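Putative SnoaL-like polyketide cyclase (Shewanella putrefaciens, PDB 3GZB) is of unproven function but, as a SnoaL-like member of the NTF2 clan, may act as a polyketide cyclase or a related lyase. Local coordinates at residues 98-103 / 122-127; 85-90 / 94-99. All coordinates share one frame; numbering follows the deposited sequence. Where two conformers were deposited one is given.

Contact 1. Residues 98-103 / 122-127; sequences GNYHFK and AVTSLK. With EDO (1,2-ethanediol), chain M.
Tyr100 lies against residues 122-124 of strand 115-129 and meets them edge-on: its hydroxyl reaches Thr124, while CE2, on the rim of the ring, rests 3.5 Å from Ala122 CB. Thr124 OG1 lies in the plane of the ring, 2.7 Å from Tyr100 OH, and the two side chains cross at about a right angle. In Thr124 the OG1 branch stands beside the backbone N (chi1 -66°), which turns the hydroxyl to the phenol. With a phenylalanine here Thr124 OG1 would probably lose its phenol partner and be left with its hydrogen bond to Asp140 OD1. Next to it along the backbone, Gly98 and Ala122 form an antiparallel hydrogen-bonded pair, Gly98 N reaching Ala122 O at 3.0 Å. Beyond this pair residues 98-103 and 122-127 part at 101°, while strand 93-103 goes on pairing with 115-129 round the bend of the SnoaL-like sheet, Tyr100 with Ile120. Lys103 N donates to 1,2-ethanediol O1; (4R)-2-methylpentane-2,4-diol, probably from the crystallisation liquor, lies near Tyr100, consistent with a pocket. Phe82 stacks on the Tyr100 ring, Met30 of helix 21-34 packs against it, and strand 134-142 pairs with strand 115-129.

Contact 2. Residues 85-90 / 94-99; sequences EHMYNA and VVMIGN
Ile97 O takes two backbone N-H groups from consecutive residues, Glu85 N at 2.8 Å and His86 N at 3.2 Å. The first donor lies in the carbonyl plane; the second is tilted 16° from it. Two residues facing one across the strands make a classic beta bulge, at the point where the chain turns a corner into strand 86-90. The acid end of Glu85 is linked to the opposite strand through a water, which donates to Glu85 OE2 and accepts from Asn99 ND2. Beyond the bulge the pairing is regular: Ile97 N reaches His86 O almost straight, and Tyr88 and Val95 exchange a further two backbone bonds. This is an antiparallel beta hairpin, strand 86-90 folding back on strand 93-103 through a short turn.

On the face of Tyr88, Val95 and Ile97, the Tyr88 ring presents a face to Val95 and an edge to Ile97. Tyr88 CG sits between the backbone N and the carbonyl carbon (chi1 48°), which folds the ring back across Val95, whose CB stands 3.9 Å from the ring centroid in a CH-pi contact. Ile97 CD1 lies in the ring plane, 4.0 Å from Tyr88 CE1. The hydroxyl bonds to Leu141 O of the second subunit, and His86 NE2 bonds to Asp143 of that subunit, placing this face at the dimer interface.

The other face carries two selenomethionines running alongside each other in the same direction, with Met87 CG 3.8 Å from Met96 CG. Val94 CG1 flanks Met87 on this face. Helix 21-34 packs over it, Met30 against Met96 and Ala26 against Val94, while Gln23 bonds to Asn89 OD1.

In the fold
Strand 93-103 is the element both contacts share, and Gly98 and Asn99 belong to each. Their centres lie about 9 Å apart. Along the chain the order is 85-90, 94-99, 98-103 and finally 122-127, so contact 2 closes a local hairpin and contact 1 brings in the next long strand, 115-129. In the curled mixed sheet, strand 93-103 pairs with 81-84 and 86-90 as well as with 115-129; Val94 and Met96 link to Leu126 and Thr124 through probable backbone hydrogen bonds. Contact 1 lies near the centre of the chain, contact 2 farther out. Both touch the second subunit, with Ile97 and Val123 packing across the interface, so this part of the sheet contributes to the dimer interface.

Contact 1. Residues 98-103 / 122-127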
loop_
_atom_site.group_PDB
_atom_site.type_symbol
_atom_site.label_atom_id
_atom_site.label_comp_id
_atom_site.label_asym_id
_atom_site.label_seq_id
_atom_site.Cartn_x
_atom_site.Cartn_y
_atom_site.Cartn_z
ATOM N N GLY A 98 -7.863 0.928 0.434
ATOM C CA GLY A 98 -9.256 0.978 0.778
ATOM C C GLY A 98 -9.505 0.982 2.266
ATOM O O GLY A 98 -8.658 1.429 3.022
ATOM N N ASN A 99 -10.716 0.594 2.679
ATOM C CA ASN A 99 -11.135 0.547 4.062
ATOM C C ASN A 99 -11.759 -0.820 4.311
ATOM O O ASN A 99 -12.592 -1.291 3.499
ATOM C CB ASN A 99 -12.178 1.629 4.428
ATOM C CG ASN A 99 -11.620 3.011 4.414
ATOM O OD1 ASN A 99 -11.055 3.460 5.394
ATOM N ND2 ASN A 99 -11.797 3.719 3.298
ATOM N N TYR A 100 -11.393 -1.454 5.421
ATOM C CA TYR A 100 -12.047 -2.650 5.851
ATOM C C TYR A 100 -13.189 -2.297 6.803
ATOM O O TYR A 100 -12.963 -1.644 7.838
ATOM C CB TYR A 100 -11.106 -3.618 6.552
ATOM C CG TYR A 100 -10.081 -4.305 5.660
ATOM C CD1 TYR A 100 -10.435 -5.405 4.879
ATOM C CD2 TYR A 100 -8.792 -3.837 5.545
ATOM C CE1 TYR A 100 -9.509 -6.053 4.107
ATOM C CE2 TYR A 100 -7.857 -4.486 4.701
ATOM C CZ TYR A 100 -8.233 -5.599 4.005
ATOM O OH TYR A 100 -7.290 -6.264 3.240
ATOM N N HIS A 101 -14.389 -2.687 6.433
ATOM C CA HIS A 101 -15.611 -2.403 7.197
ATOM C C HIS A 101 -16.086 -3.648 7.904
ATOM O O HIS A 101 -16.461 -4.633 7.250
ATOM C CB HIS A 101 -16.688 -1.865 6.231
ATOM C CG HIS A 101 -17.956 -1.497 6.912
ATOM N ND1 HIS A 101 -19.158 -1.457 6.246
ATOM C CD2 HIS A 101 -18.201 -1.078 8.177
ATOM C CE1 HIS A 101 -20.108 -1.060 7.085
ATOM N NE2 HIS A 101 -19.560 -0.819 8.265
ATOM N N PHE A 102 -16.092 -3.562 9.241
ATOM C CA PHE A 102 -16.589 -4.610 10.108
ATOM C C PHE A 102 -17.836 -4.096 10.843
ATOM O O PHE A 102 -17.820 -3.008 11.443
ATOM C CB PHE A 102 -15.578 -5.014 11.178
ATOM C CG PHE A 102 -14.340 -5.693 10.664
ATOM C CD1 PHE A 102 -13.270 -4.954 10.204
ATOM C CD2 PHE A 102 -14.225 -7.076 10.721
ATOM C CE1 PHE A 102 -12.099 -5.580 9.812
ATOM C CE2 PHE A 102 -13.049 -7.706 10.285
ATOM C CZ PHE A 102 -12.007 -6.955 9.854
ATOM N N LYS A 103 -18.884 -4.901 10.824
ATOM C CA LYS A 103 -20.103 -4.671 11.616
ATOM C C LYS A 103 -20.564 -5.971 12.248
ATOM O O LYS A 103 -20.665 -7.008 11.561
ATOM C CB LYS A 103 -21.196 -4.057 10.783
ATOM C CG LYS A 103 -22.494 -3.750 11.579
ATOM C CD LYS A 103 -23.415 -2.876 10.734
ATOM C CE LYS A 103 -24.559 -2.267 11.555
ATOM N NZ LYS A 103 -25.877 -2.888 11.233
ATOM N N ALA A 122 -6.596 1.015 5.037
ATOM C CA ALA A 122 -5.585 -0.014 4.799
ATOM C C ALA A 122 -5.065 -0.023 3.405
ATOM O O ALA A 122 -5.721 0.420 2.474
ATOM C CB ALA A 122 -6.185 -1.391 5.107
ATOM N N VAL A 123 -3.846 -0.544 3.281
ATOM C CA VAL A 123 -3.249 -0.962 2.040
ATOM C C VAL A 123 -2.944 -2.425 2.197
ATOM O O VAL A 123 -2.301 -2.854 3.172
ATOM C CB VAL A 123 -1.981 -0.176 1.756
ATOM C CG1 VAL A 123 -1.305 -0.618 0.443
ATOM C CG2 VAL A 123 -2.304 1.344 1.738
ATOM N N THR A 124 -3.374 -3.210 1.232
ATOM C CA THR A 124 -3.089 -4.665 1.161
ATOM C C THR A 124 -2.427 -4.946 -0.191
ATOM O O THR A 124 -2.946 -4.497 -1.234
ATOM C CB THR A 124 -4.385 -5.476 1.282
ATOM O OG1 THR A 124 -4.886 -5.261 2.607
ATOM C CG2 THR A 124 -4.167 -6.981 1.022
ATOM N N SER A 125 -1.299 -5.657 -0.207
ATOM C CA SER A 125 -0.701 -6.096 -1.443
ATOM C C SER A 125 -0.627 -7.593 -1.448
ATOM O O SER A 125 -0.427 -8.259 -0.421
ATOM C CB SER A 125 0.670 -5.474 -1.682
ATOM O OG SER A 125 1.617 -5.893 -0.686
ATOM N N LEU A 126 -0.763 -8.166 -2.636
ATOM C CA LEU A 126 -0.634 -9.606 -2.875
ATOM C C LEU A 126 0.401 -9.835 -3.955
ATOM O O LEU A 126 0.301 -9.256 -5.046
ATOM C CB LEU A 126 -1.964 -10.231 -3.316
ATOM C CG LEU A 126 -3.179 -9.993 -2.429
ATOM C CD1 LEU A 126 -4.435 -10.614 -3.071
ATOM C CD2 LEU A 126 -2.937 -10.536 -1.049
ATOM N N LYS A 127 1.359 -10.698 -3.681
ATOM C CA LYS A 127 2.252 -11.205 -4.714
ATOM C C LYS A 127 1.717 -12.590 -5.080
ATOM O O LYS A 127 1.575 -13.456 -4.192
ATOM C CB LYS A 127 3.689 -11.279 -4.190
ATOM C CG LYS A 127 4.741 -11.598 -5.236
ATOM C CD LYS A 127 4.815 -10.552 -6.352
ATOM C CE LYS A 127 5.985 -10.867 -7.297
ATOM N NZ LYS A 127 5.862 -10.208 -8.630
HETATM C C1 EDO M . -19.717 -5.283 7.085
HETATM O O1 EDO M . -19.415 -6.242 8.138
HETATM C C2 EDO M . -20.932 -5.711 6.307
HETATM O O2 EDO M . -21.973 -5.439 7.260
#

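Contact 2. Residues 85-90 / 94-99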
loop_
_atom_site.group_PDB
_atom_site.type_symbol
_atom_site.label_atom_id
_atom_site.label_comp_id
_atom_site.label_asym_id
_atom_site.label_seq_id
_atom_site.Cartn_x
_atom_site.Cartn_y
_atom_site.Cartn_z
ATOM N N GLU A 85 -10.785 1.904 -2.744
ATOM C CA GLU A 85 -10.686 3.173 -3.447
ATOM C C GLU A 85 -9.888 3.072 -4.737
ATOM O O GLU A 85 -10.181 3.778 -5.738
ATOM C CB GLU A 85 -10.059 4.221 -2.531
ATOM C CG GLU A 85 -10.933 4.509 -1.315
ATOM C CD GLU A 85 -12.301 5.096 -1.648
ATOM O OE1 GLU A 85 -12.415 5.830 -2.665
ATOM O OE2 GLU A 85 -13.255 4.830 -0.869
ATOM N N HIS A 86 -8.868 2.224 -4.751
ATOM C CA HIS A 86 -8.041 2.036 -5.916
ATOM C C HIS A 86 -7.326 0.697 -5.871
ATOM O O HIS A 86 -6.929 0.227 -4.810
ATOM C CB HIS A 86 -7.084 3.232 -6.017
ATOM C CG HIS A 86 -6.394 3.330 -7.323
ATOM N ND1 HIS A 86 -7.062 3.238 -8.532
ATOM C CD2 HIS A 86 -5.094 3.544 -7.623
ATOM C CE1 HIS A 86 -6.187 3.367 -9.517
ATOM N NE2 HIS A 86 -4.994 3.542 -8.989
HETATM N N MSE A 87 -7.242 0.027 -7.007
HETATM C CA MSE A 87 -6.465 -1.208 -7.174
HETATM C C MSE A 87 -5.632 -1.063 -8.446
HETATM O O MSE A 87 -6.112 -0.558 -9.495
HETATM C CB MSE A 87 -7.389 -2.440 -7.274
HETATM C CG MSE A 87 -6.649 -3.759 -7.603
HETATM SE SE MSE A 87 -7.714 -5.357 -7.399
HETATM C CE MSE A 87 -9.174 -4.927 -8.592
ATOM N N TYR A 88 -4.385 -1.478 -8.355
ATOM C CA TYR A 88 -3.511 -1.531 -9.508
ATOM C C TYR A 88 -2.552 -2.685 -9.388
ATOM O O TYR A 88 -2.505 -3.382 -8.342
ATOM C CB TYR A 88 -2.725 -0.197 -9.675
ATOM C CG TYR A 88 -2.037 0.377 -8.440
ATOM C CD1 TYR A 88 -2.756 1.035 -7.443
ATOM C CD2 TYR A 88 -0.656 0.249 -8.271
ATOM C CE1 TYR A 88 -2.079 1.645 -6.357
ATOM C CE2 TYR A 88 0.001 0.818 -7.159
ATOM C CZ TYR A 88 -0.704 1.504 -6.251
ATOM O OH TYR A 88 -0.151 2.123 -5.123
ATOM N N ASN A 89 -1.804 -2.944 -10.467
ATOM C CA ASN A 89 -0.859 -4.047 -10.429
ATOM C C ASN A 89 0.375 -3.756 -11.257
ATOM O O ASN A 89 0.317 -3.008 -12.246
ATOM C CB ASN A 89 -1.472 -5.406 -10.857
ATOM C CG ASN A 89 -1.745 -5.525 -12.351
ATOM O OD1 ASN A 89 -2.601 -4.818 -12.851
ATOM N ND2 ASN A 89 -0.947 -6.332 -13.069
ATOM N N ALA A 90 1.464 -4.357 -10.814
ATOM C CA ALA A 90 2.725 -4.409 -11.561
ATOM C C ALA A 90 3.044 -5.868 -11.744
ATOM O O ALA A 90 3.500 -6.556 -10.813
ATOM C CB ALA A 90 3.884 -3.692 -10.740
ATOM N N VAL A 94 -0.185 -7.128 -6.863
ATOM C CA VAL A 94 -1.449 -6.400 -6.867
ATOM C C VAL A 94 -1.538 -5.533 -5.588
ATOM O O VAL A 94 -1.260 -6.042 -4.478
ATOM C CB VAL A 94 -2.648 -7.372 -6.911
ATOM C CG1 VAL A 94 -3.985 -6.578 -6.791
ATOM C CG2 VAL A 94 -2.608 -8.238 -8.186
ATOM N N VAL A 95 -1.880 -4.244 -5.750
ATOM C CA VAL A 95 -1.924 -3.286 -4.661
ATOM C C VAL A 95 -3.313 -2.774 -4.548
ATOM O O VAL A 95 -3.920 -2.367 -5.556
ATOM C CB VAL A 95 -0.968 -2.101 -4.906
ATOM C CG1 VAL A 95 -1.005 -1.087 -3.731
ATOM C CG2 VAL A 95 0.467 -2.568 -5.118
HETATM N N MSE A 96 -3.886 -2.802 -3.333
HETATM C CA MSE A 96 -5.274 -2.388 -3.060
HETATM C C MSE A 96 -5.296 -1.410 -1.923
HETATM O O MSE A 96 -4.741 -1.681 -0.875
HETATM C CB MSE A 96 -6.154 -3.593 -2.746
HETATM C CG MSE A 96 -6.255 -4.556 -3.936
HETATM SE SE MSE A 96 -6.918 -6.315 -3.443
HETATM C CE MSE A 96 -5.351 -6.906 -2.604
ATOM N N ILE A 97 -5.886 -0.238 -2.143
ATOM C CA ILE A 97 -6.011 0.833 -1.177
ATOM C C ILE A 97 -7.483 0.958 -0.852
ATOM O O ILE A 97 -8.303 1.101 -1.777
ATOM C CB ILE A 97 -5.526 2.161 -1.762
ATOM C CG1 ILE A 97 -4.091 2.093 -2.227
ATOM C CG2 ILE A 97 -5.736 3.290 -0.727
ATOM C CD1 ILE A 97 -3.595 3.316 -3.078
ATOM N N GLY A 98 -7.863 0.928 0.434
ATOM C CA GLY A 98 -9.256 0.978 0.778
ATOM C C GLY A 98 -9.505 0.982 2.266
ATOM O O GLY A 98 -8.658 1.429 3.022
ATOM N N ASN A 99 -10.716 0.594 2.679
ATOM C CA ASN A 99 -11.135 0.547 4.062
ATOM C C ASN A 99 -11.759 -0.820 4.311
ATOM O O ASN A 99 -12.592 -1.291 3.499
ATOM C CB ASN A 99 -12.178 1.629 4.428
ATOM C CG ASN A 99 -11.620 3.011 4.414
ATOM O OD1 ASN A 99 -11.055 3.460 5.394
ATOM N ND2 ASN A 99 -11.797 3.719 3.298
HETATM O O HOH W 1 -13.353 2.921 0.928
#